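Local coordinates for PT26-6P (Thermococcus sp., PDB 2WB7), which is of unknown function but is encoded by a euryarchaeal mobile element and joins two immunoglobulin-like domains to a helical domain, at residues R105-N108 / S109-R113; G115-A119 / D120-L124; G45-G49 / Q50-H54; V363-D366 / D367-I371. All coordinates share one frame; numbering follows the deposited sequence.

All four contacts are local, each made where a loop or turn meets a strand. Interactions 1, 2 and 3 belong to the first immunoglobulin-like domain and interaction 4 to the second. Interactions 1 and 2 touch, Phe112 meeting Tyr117; interactions 2 and 3 reach the same sheet, about 13 Å apart between centres, without touching. Interaction 2 is a surface contact made by an aromatic face and a leucine methyl, whereas the other three are partly buried. In 105-113 one backbone carbonyl takes two bonds beside packed flat groups, and a leucine fills the loop of 45-54. Charged side chains carry interaction 4, whose Arg365 packs against Arg105 of interaction 1 across the two domains.

Interaction 1: residues R105-N108 / S109-R113; sequences RVWN and SSTFR
The Phe112 ring has CB of Thr111 over one face, offset toward the rim, and its CE1 reaches CB of Trp107 at 4.0 Å. The Trp107 indole carries the guanidinium of Arg105 over one of its faces, with NE1 of the indole above the centre of the guanidinium; NH1 of that arginine also makes a weak bond to the Val106 carbonyl. Thr111 comes to the indole from the turn, its CG2 methyl lying 3.8 Å from Trp107 CD1.

Between these groups the chain leaves its strand and winds through a short 3-10 turn. The carbonyl oxygen of Asn108 is gripped twice by one residue: Thr111 N donates at 2.7 Å with a nearly straight N-H...O angle of 167°, while Thr111 OG1 donates to the same Asn108 O at 3.0 Å, in the carbonyl plane and on a lone pair. Thr111 manages both tasks because OG1 stands beside its own backbone N (chi1 -55°), which sends the methyl toward the indole. Phe112 N to Ser109 O, at 2.8 Å, adds the next 3-10 bond.

With an alanine in place of Phe112, the Trp107 methylene would probably lose its aromatic neighbour and a gap would open beside Val90 and Tyr117.

Strand 104-108 pairs antiparallel with strand 85-96, Trp107 bonding to Val90 through the backbone. The indole reaches Leu124 and Thr126 of strand 120-129 and Phe112 lies against Val90, so the two rings pack inward against these strands while the 3-10 turn itself stays toward the surface.

Interaction 2: residues G115-A119 / D120-L124; sequences GGYIA and DTLDL
Asp120, a neighbour of Tyr117 across this corner, spends one carboxylate oxygen on the shortest sound polar bond here: Thr121 N donates to Asp120 OD1 at 2.8 Å. The donor arrives on the anti side of the carboxylate and well out of its plane. This is the point where the loop after strand 104-108 enters strand 120-129 of the immunoglobulin-like domain, pairing antiparallel with strand 66-75.

Across the corner the main contact is a CH-pi interaction. Leu122 brings CD1 over one face of the Tyr117 ring, 3.6 Å from the ring centroid and only 15° off the ring normal, while Leu122 CD2 approaches Tyr117 CE2 at 3.7 Å. Leu122 CG stands beside its backbone N (chi1 -57°), and from there CD1 reaches the face, with CD2 beside CE2. The polar end of the tyrosine is engaged elsewhere: its hydroxyl bonds to the backbone N of Arg113, which ties two points of the same loop together, four residues apart, and holds the hydroxyl end of the ring.

Ile75 and Phe112 also touch the tyrosine. At the ring edge, Asp120 OD2 lies near the ring plane, 3.7 Å from Tyr117 CD2, with the carboxylate and ring planes 62° apart.

Interaction 3: residues G45-G49 / Q50-H54; sequences GGTAG and QVLIH
Gln50 bends at chi2 (92°), and this fold in its chain lays OE1 alongside Gly49, 3.9 Å from Gly49 CA; the same side chain rests on Phe208 and Leu210 of strand 198-213. Gly49 itself has backbone angles at which a side chain would collide with the carbonyl oxygen before it. Val51 points away from the loop, and its side chain touches Leu73 and Leu210.

Leu52 is the residue that fills the turn. Its CD1 methyl is placed against the loop backbone, 3.4 Å from Thr47 CA and 3.8 Å from Gly46 O, while the other branch, CD2, lies 4.1 Å from Gly49 O. The loop thus wraps round one leucine as it links the two antiparallel strands 39-44 and 52-62, a beta hairpin of the immunoglobulin-like domain.

Ile53 closes the loop through its backbone: Gly45 N donates to Ile53 O at 2.7 Å with an N-H...O angle of 159°, the donor tilted out of the carbonyl plane. A CB on Gly45 would point at Ile53 CB and sit tightly against it. The isoleucine side chain itself packs on Leu73, Val169 and Ala212, residues of three different strands.

Interaction 4: residues V363-D366 / D367-I371; sequences VERD and DGVKI
This is a beta hairpin, its ladder and turn where strand 350-364 folds back into strand 370-379 of the second immunoglobulin-like domain. Val363 and Ile371 form an antiparallel hydrogen-bonded pair, Val363 N to Ile371 O and Ile371 N to Val363 O both measuring 2.8 Å. A type I turn runs from Arg365 to Gly368, closed by Gly368 N to Arg365 O, and Gly368 takes the left-handed backbone angles of a G1 beta bulge; Arg365 N then bonds to Val369 O.

Asp367 is the hub of the turn. Its OD1 is gripped from opposite faces of the carboxylate plane, by Arg365 NE at 3.0 Å and by Val369 N at 3.2 Å, the latter making an Asx turn. Arg365 NH2 adds a weak bond to Asp367 OD2 at 3.0 Å, so the pair is a salt bridge with guanidinium and carboxylate planes 65° apart. Val369 lies alongside the arginine, its CB 3.5 Å from Arg365 NH2. On the face bearing Glu364 and Lys370, those two chains run side by side; Lys370 NZ forms a salt bridge with Glu364 OE2 at 3.0 Å and donates to Gly368 O.

An alanine here instead of Asp367 would probably leave Val369 N and Arg365 NE without their shared acceptor, and the guanidinium held mainly from the other domain.

Arg365 NH1 bonds to the carbonyls of Trp103 and Val127 in the first immunoglobulin-like domain, and Arg105 offers weak, long ion pairs to Asp366 and Asp367. The aspartate's charge thus probably steadies an arginine that bridges the two domains.

Interaction 1: residues R105-N108 / S109-R113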
loop_
_atom_site.group_PDB
_atom_site.type_symbol
_atom_site.label_atom_id
_atom_site.label_comp_id
_atom_site.label_asym_id
_atom_site.label_seq_id
_atom_site.Cartn_x
_atom_site.Cartn_y
_atom_site.Cartn_z
ATOM N N ARG A 105 19.468 8.942 19.227
ATOM C CA ARG A 105 20.360 9.741 18.405
ATOM C C ARG A 105 21.042 10.704 19.344
ATOM O O ARG A 105 20.387 11.295 20.201
ATOM C CB ARG A 105 19.553 10.527 17.370
ATOM C CG ARG A 105 20.261 10.782 16.049
ATOM C CD ARG A 105 21.484 11.651 16.231
ATOM N NE ARG A 105 21.952 12.199 14.969
ATOM C CZ ARG A 105 23.064 12.911 14.836
ATOM N NH1 ARG A 105 23.818 13.164 15.895
ATOM N NH2 ARG A 105 23.419 13.372 13.648
ATOM N N VAL A 106 22.350 10.872 19.196
ATOM C CA VAL A 106 23.063 11.805 20.053
ATOM C C VAL A 106 23.913 12.806 19.276
ATOM O O VAL A 106 24.743 12.424 18.444
ATOM C CB VAL A 106 23.938 11.062 21.080
ATOM C CG1 VAL A 106 25.069 11.958 21.561
ATOM C CG2 VAL A 106 23.077 10.576 22.250
ATOM N N TRP A 107 23.685 14.089 19.551
ATOM C CA TRP A 107 24.554 15.163 19.075
ATOM C C TRP A 107 25.481 15.551 20.230
ATOM O O TRP A 107 25.014 15.981 21.301
ATOM C CB TRP A 107 23.727 16.377 18.646
ATOM C CG TRP A 107 22.816 16.163 17.453
ATOM C CD1 TRP A 107 23.124 16.379 16.137
ATOM C CD2 TRP A 107 21.443 15.729 17.474
ATOM N NE1 TRP A 107 22.040 16.090 15.343
ATOM C CE2 TRP A 107 20.998 15.687 16.137
ATOM C CE3 TRP A 107 20.556 15.356 18.490
ATOM C CZ2 TRP A 107 19.708 15.297 15.791
ATOM C CZ3 TRP A 107 19.279 14.965 18.145
ATOM C CH2 TRP A 107 18.865 14.943 16.808
ATOM N N ASN A 108 26.786 15.376 20.043
ATOM C CA ASN A 108 27.716 15.761 21.089
ATOM C C ASN A 108 28.222 17.180 20.875
ATOM O O ASN A 108 27.982 17.780 19.822
ATOM C CB ASN A 108 28.862 14.765 21.234
ATOM C CG ASN A 108 29.742 14.696 20.001
ATOM O OD1 ASN A 108 29.768 15.610 19.172
ATOM N ND2 ASN A 108 30.486 13.600 19.880
ATOM N N SER A 109 28.896 17.709 21.893
ATOM C CA SER A 109 29.268 19.118 21.925
ATOM C C SER A 109 29.898 19.591 20.609
ATOM O O SER A 109 29.684 20.731 20.195
ATOM C CB SER A 109 30.195 19.386 23.104
ATOM O OG SER A 109 31.410 18.689 22.917
ATOM N N SER A 110 30.644 18.708 19.945
ATOM C CA SER A 110 31.246 19.029 18.646
ATOM C C SER A 110 30.253 19.666 17.692
ATOM O O SER A 110 30.613 20.474 16.842
ATOM C CB SER A 110 31.796 17.766 17.979
ATOM O OG SER A 110 33.022 17.351 18.561
ATOM N N THR A 111 28.997 19.265 17.812
ATOM C CA THR A 111 27.967 19.698 16.877
ATOM C C THR A 111 27.685 21.173 17.057
ATOM O O THR A 111 27.257 21.858 16.134
ATOM C CB THR A 111 26.648 18.942 17.129
ATOM O OG1 THR A 111 26.884 17.526 17.083
ATOM C CG2 THR A 111 25.592 19.328 16.089
ATOM N N PHE A 112 27.916 21.657 18.266
ATOM C CA PHE A 112 27.476 22.993 18.610
ATOM C C PHE A 112 28.599 24.010 18.705
ATOM O O PHE A 112 29.770 23.663 18.845
ATOM C CB PHE A 112 26.651 22.956 19.886
ATOM C CG PHE A 112 25.486 22.034 19.800
ATOM C CD1 PHE A 112 25.492 20.827 20.476
ATOM C CD2 PHE A 112 24.397 22.358 19.012
ATOM C CE1 PHE A 112 24.418 19.962 20.381
ATOM C CE2 PHE A 112 23.318 21.507 18.916
ATOM C CZ PHE A 112 23.326 20.303 19.600
ATOM N N ARG A 113 28.203 25.276 18.620
ATOM C CA ARG A 113 29.097 26.426 18.612
ATOM C C ARG A 113 29.945 26.516 19.871
ATOM O O ARG A 113 29.416 26.567 20.984
ATOM C CB ARG A 113 28.249 27.680 18.469
ATOM C CG ARG A 113 29.002 28.949 18.277
ATOM C CD ARG A 113 28.125 29.896 17.472
ATOM N NE ARG A 113 28.023 29.450 16.081
ATOM C CZ ARG A 113 27.082 29.841 15.223
ATOM N NH1 ARG A 113 26.129 30.678 15.607
ATOM N NH2 ARG A 113 27.089 29.377 13.981
#

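Interaction 2: residues G115-A119 / D120-L124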
loop_
_atom_site.group_PDB
_atom_site.type_symbol
_atom_site.label_atom_id
_atom_site.label_comp_id
_atom_site.label_asym_id
_atom_site.label_seq_id
_atom_site.Cartn_x
_atom_site.Cartn_y
_atom_site.Cartn_z
ATOM N N GLY A 115 31.553 28.894 21.240
ATOM C CA GLY A 115 31.306 30.071 22.055
ATOM C C GLY A 115 29.974 30.087 22.782
ATOM O O GLY A 115 29.705 31.000 23.561
ATOM N N GLY A 116 29.133 29.085 22.553
ATOM C CA GLY A 116 27.796 29.111 23.137
ATOM C C GLY A 116 26.859 30.017 22.346
ATOM O O GLY A 116 27.231 30.538 21.293
ATOM N N TYR A 117 25.644 30.211 22.862
ATOM C CA TYR A 117 24.581 30.869 22.121
ATOM C C TYR A 117 23.901 31.892 22.994
ATOM O O TYR A 117 23.743 31.674 24.188
ATOM C CB TYR A 117 23.516 29.844 21.685
ATOM C CG TYR A 117 24.035 28.787 20.733
ATOM C CD1 TYR A 117 24.505 27.575 21.207
ATOM C CD2 TYR A 117 24.073 29.017 19.365
ATOM C CE1 TYR A 117 24.991 26.621 20.347
ATOM C CE2 TYR A 117 24.556 28.071 18.495
ATOM C CZ TYR A 117 25.014 26.875 18.991
ATOM O OH TYR A 117 25.504 25.917 18.148
ATOM N N ILE A 118 23.475 33.000 22.400
ATOM C CA ILE A 118 22.551 33.896 23.076
ATOM C C ILE A 118 21.528 34.410 22.076
ATOM O O ILE A 118 21.860 34.604 20.920
ATOM C CB ILE A 118 23.281 35.069 23.755
ATOM C CG1 ILE A 118 22.278 35.914 24.543
ATOM C CG2 ILE A 118 24.064 35.891 22.724
ATOM C CD1 ILE A 118 22.821 36.398 25.863
ATOM N N ALA A 119 20.290 34.611 22.522
ATOM C CA ALA A 119 19.182 34.991 21.627
ATOM C C ALA A 119 19.311 34.363 20.232
ATOM O O ALA A 119 19.725 35.025 19.281
ATOM C CB ALA A 119 19.066 36.503 21.523
ATOM N N ASP A 120 18.945 33.087 20.117
ATOM C CA ASP A 120 19.176 32.321 18.894
ATOM C C ASP A 120 18.208 31.158 18.729
ATOM O O ASP A 120 17.469 30.814 19.658
ATOM C CB ASP A 120 20.594 31.767 18.886
ATOM C CG ASP A 120 21.211 31.833 17.524
ATOM O OD1 ASP A 120 20.423 31.997 16.557
ATOM O OD2 ASP A 120 22.459 31.739 17.422
ATOM N N THR A 121 18.220 30.545 17.546
ATOM C CA THR A 121 17.361 29.397 17.268
ATOM C C THR A 121 18.114 28.298 16.551
ATOM O O THR A 121 18.812 28.546 15.575
ATOM C CB THR A 121 16.162 29.778 16.415
ATOM O OG1 THR A 121 15.270 30.574 17.190
ATOM C CG2 THR A 121 15.444 28.534 15.976
ATOM N N LEU A 122 17.970 27.076 17.042
ATOM C CA LEU A 122 18.702 25.943 16.493
ATOM C C LEU A 122 17.755 24.850 16.002
ATOM O O LEU A 122 16.833 24.457 16.711
ATOM C CB LEU A 122 19.644 25.374 17.551
ATOM C CG LEU A 122 20.626 26.402 18.110
ATOM C CD1 LEU A 122 21.667 25.742 19.001
ATOM C CD2 LEU A 122 21.278 27.154 16.945
ATOM N N ASP A 123 18.000 24.362 14.790
ATOM C CA ASP A 123 17.173 23.326 14.185
ATOM C C ASP A 123 17.953 22.036 14.049
ATOM O O ASP A 123 18.938 21.979 13.333
ATOM C CB ASP A 123 16.693 23.762 12.796
ATOM C CG ASP A 123 15.589 24.820 12.854
ATOM O OD1 ASP A 123 14.937 24.964 13.921
ATOM O OD2 ASP A 123 15.376 25.500 11.819
ATOM N N LEU A 124 17.504 20.998 14.738
ATOM C CA LEU A 124 18.081 19.670 14.587
ATOM C C LEU A 124 17.151 18.741 13.803
ATOM O O LEU A 124 15.933 18.718 14.030
ATOM C CB LEU A 124 18.367 19.070 15.962
ATOM C CG LEU A 124 19.452 19.728 16.812
ATOM C CD1 LEU A 124 19.374 19.162 18.219
ATOM C CD2 LEU A 124 20.845 19.510 16.215
#

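Interaction 3: residues G45-G49 / Q50-H54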
loop_
_atom_site.group_PDB
_atom_site.type_symbol
_atom_site.label_atom_id
_atom_site.label_comp_id
_atom_site.label_asym_id
_atom_site.label_seq_id
_atom_site.Cartn_x
_atom_site.Cartn_y
_atom_site.Cartn_z
ATOM N N GLY A 45 9.004 21.177 25.402
ATOM C CA GLY A 45 9.488 21.152 26.776
ATOM C C GLY A 45 8.622 22.080 27.608
ATOM O O GLY A 45 7.825 22.852 27.058
ATOM N N GLY A 46 8.742 22.005 28.932
ATOM C CA GLY A 46 8.133 23.033 29.778
ATOM C C GLY A 46 8.528 24.388 29.197
ATOM O O GLY A 46 9.639 24.534 28.666
ATOM N N THR A 47 7.631 25.371 29.254
ATOM C CA THR A 47 7.907 26.682 28.648
ATOM C C THR A 47 8.813 27.558 29.543
ATOM O O THR A 47 8.865 28.782 29.407
ATOM C CB THR A 47 6.599 27.406 28.240
ATOM O OG1 THR A 47 5.725 27.496 29.376
ATOM C CG2 THR A 47 5.896 26.640 27.098
ATOM N N ALA A 48 9.529 26.896 30.449
ATOM C CA ALA A 48 10.601 27.505 31.223
ATOM C C ALA A 48 11.923 26.820 30.861
ATOM O O ALA A 48 11.931 25.769 30.212
ATOM C CB ALA A 48 10.320 27.358 32.707
ATOM N N GLY A 49 13.042 27.398 31.282
ATOM C CA GLY A 49 14.339 26.784 31.029
ATOM C C GLY A 49 15.205 27.616 30.104
ATOM O O GLY A 49 14.700 28.355 29.254
ATOM N N GLN A 50 16.520 27.495 30.281
ATOM C CA GLN A 50 17.491 28.236 29.484
ATOM C C GLN A 50 17.367 27.893 28.002
ATOM O O GLN A 50 18.113 28.415 27.168
ATOM C CB GLN A 50 18.919 27.927 29.952
ATOM C CG GLN A 50 19.206 28.212 31.424
ATOM C CD GLN A 50 18.960 26.998 32.301
ATOM O OE1 GLN A 50 18.049 26.203 32.038
ATOM N NE2 GLN A 50 19.778 26.841 33.352
ATOM N N VAL A 51 16.446 26.985 27.690
ATOM C CA VAL A 51 16.194 26.558 26.321
ATOM C C VAL A 51 14.735 26.112 26.202
ATOM O O VAL A 51 14.220 25.383 27.052
ATOM C CB VAL A 51 17.114 25.393 25.916
ATOM C CG1 VAL A 51 16.962 25.094 24.446
ATOM C CG2 VAL A 51 18.550 25.710 26.246
ATOM N N LEU A 52 14.062 26.583 25.160
ATOM C CA LEU A 52 12.731 26.103 24.836
ATOM C C LEU A 52 12.901 24.975 23.830
ATOM O O LEU A 52 13.685 25.097 22.885
ATOM C CB LEU A 52 11.868 27.221 24.250
ATOM C CG LEU A 52 11.082 28.086 25.241
ATOM C CD1 LEU A 52 10.052 27.248 26.037
ATOM C CD2 LEU A 52 12.043 28.809 26.168
ATOM N N ILE A 53 12.193 23.867 24.039
ATOM C CA ILE A 53 12.329 22.704 23.165
ATOM C C ILE A 53 11.021 22.409 22.451
ATOM O O ILE A 53 9.981 22.279 23.094
ATOM C CB ILE A 53 12.756 21.451 23.957
ATOM C CG1 ILE A 53 13.909 21.793 24.911
ATOM C CG2 ILE A 53 13.120 20.319 23.003
ATOM C CD1 ILE A 53 14.563 20.587 25.584
ATOM N N HIS A 54 11.084 22.319 21.122
ATOM C CA HIS A 54 9.949 21.898 20.302
ATOM C C HIS A 54 10.306 20.714 19.408
ATOM O O HIS A 54 11.389 20.670 18.804
ATOM C CB HIS A 54 9.439 23.058 19.459
ATOM C CG HIS A 54 8.915 24.198 20.273
ATOM N ND1 HIS A 54 7.590 24.302 20.639
ATOM C CD2 HIS A 54 9.542 25.274 20.811
ATOM C CE1 HIS A 54 7.421 25.395 21.364
ATOM N NE2 HIS A 54 8.589 26.003 21.481
#

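Interaction 4: residues V363-D366 / D367-I371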
loop_
_atom_site.group_PDB
_atom_site.type_symbol
_atom_site.label_atom_id
_atom_site.label_comp_id
_atom_site.label_asym_id
_atom_site.label_seq_id
_atom_site.Cartn_x
_atom_site.Cartn_y
_atom_site.Cartn_z
ATOM N N VAL A 363 17.242 2.811 5.907
ATOM C CA VAL A 363 17.386 4.245 5.850
ATOM C C VAL A 363 18.632 4.555 6.653
ATOM O O VAL A 363 18.693 4.238 7.847
ATOM C CB VAL A 363 16.198 4.916 6.517
ATOM C CG1 VAL A 363 16.411 6.414 6.586
ATOM C CG2 VAL A 363 14.911 4.553 5.774
ATOM N N GLU A 364 19.641 5.134 6.006
ATOM C CA GLU A 364 20.866 5.488 6.718
ATOM C C GLU A 364 20.855 6.933 7.186
ATOM O O GLU A 364 20.979 7.868 6.388
ATOM C CB GLU A 364 22.123 5.242 5.892
ATOM C CG GLU A 364 23.311 5.071 6.819
ATOM C CD GLU A 364 24.590 5.767 6.356
ATOM O OE1 GLU A 364 24.799 5.968 5.133
ATOM O OE2 GLU A 364 25.405 6.091 7.252
ATOM N N ARG A 365 20.702 7.095 8.495
ATOM C CA ARG A 365 20.646 8.392 9.137
ATOM C C ARG A 365 22.016 9.067 9.112
ATOM O O ARG A 365 23.053 8.400 9.137
ATOM C CB ARG A 365 20.195 8.196 10.574
ATOM C CG ARG A 365 19.464 9.346 11.158
ATOM C CD ARG A 365 18.676 8.865 12.354
ATOM N NE ARG A 365 19.539 8.163 13.294
ATOM C CZ ARG A 365 19.173 7.807 14.522
ATOM N NH1 ARG A 365 17.952 8.068 14.960
ATOM N NH2 ARG A 365 20.028 7.185 15.313
ATOM N N ASP A 366 22.018 10.395 9.064
ATOM C CA ASP A 366 23.272 11.149 8.947
ATOM C C ASP A 366 24.301 10.754 10.006
ATOM O O ASP A 366 25.486 10.893 9.775
ATOM C CB ASP A 366 23.014 12.654 9.005
ATOM C CG ASP A 366 22.254 13.063 10.258
ATOM O OD1 ASP A 366 21.812 12.156 11.013
ATOM O OD2 ASP A 366 22.099 14.288 10.487
ATOM N N ASP A 367 23.856 10.259 11.159
ATOM C CA ASP A 367 24.790 9.791 12.192
ATOM C C ASP A 367 25.340 8.384 11.937
ATOM O O ASP A 367 26.047 7.825 12.774
ATOM C CB ASP A 367 24.139 9.834 13.578
ATOM C CG ASP A 367 23.057 8.779 13.751
ATOM O OD1 ASP A 367 22.526 8.281 12.729
ATOM O OD2 ASP A 367 22.724 8.455 14.911
ATOM N N GLY A 368 25.022 7.803 10.787
ATOM C CA GLY A 368 25.578 6.490 10.444
ATOM C C GLY A 368 24.766 5.299 10.928
ATOM O O GLY A 368 24.936 4.181 10.443
ATOM N N VAL A 369 23.887 5.519 11.893
ATOM C CA VAL A 369 22.960 4.478 12.297
ATOM C C VAL A 369 22.098 4.059 11.100
ATOM O O VAL A 369 21.693 4.905 10.306
ATOM C CB VAL A 369 22.055 4.973 13.420
ATOM C CG1 VAL A 369 20.827 4.090 13.518
ATOM C CG2 VAL A 369 22.821 5.013 14.729
ATOM N N LYS A 370 21.809 2.763 10.968
ATOM C CA LYS A 370 21.000 2.272 9.835
ATOM C C LYS A 370 19.663 1.659 10.252
ATOM O O LYS A 370 19.645 0.640 10.923
ATOM C CB LYS A 370 21.804 1.273 9.009
ATOM C CG LYS A 370 22.681 1.938 7.993
ATOM C CD LYS A 370 23.900 1.115 7.708
ATOM C CE LYS A 370 24.965 1.952 6.991
ATOM N NZ LYS A 370 25.499 3.125 7.804
ATOM N N ILE A 371 18.553 2.279 9.845
ATOM C CA ILE A 371 17.211 1.863 10.286
ATOM C C ILE A 371 16.480 0.987 9.248
ATOM O O ILE A 371 16.184 1.444 8.140
ATOM C CB ILE A 371 16.323 3.091 10.583
ATOM C CG1 ILE A 371 16.993 4.005 11.597
ATOM C CG2 ILE A 371 14.983 2.676 11.107
ATOM C CD1 ILE A 371 16.169 5.213 11.949
#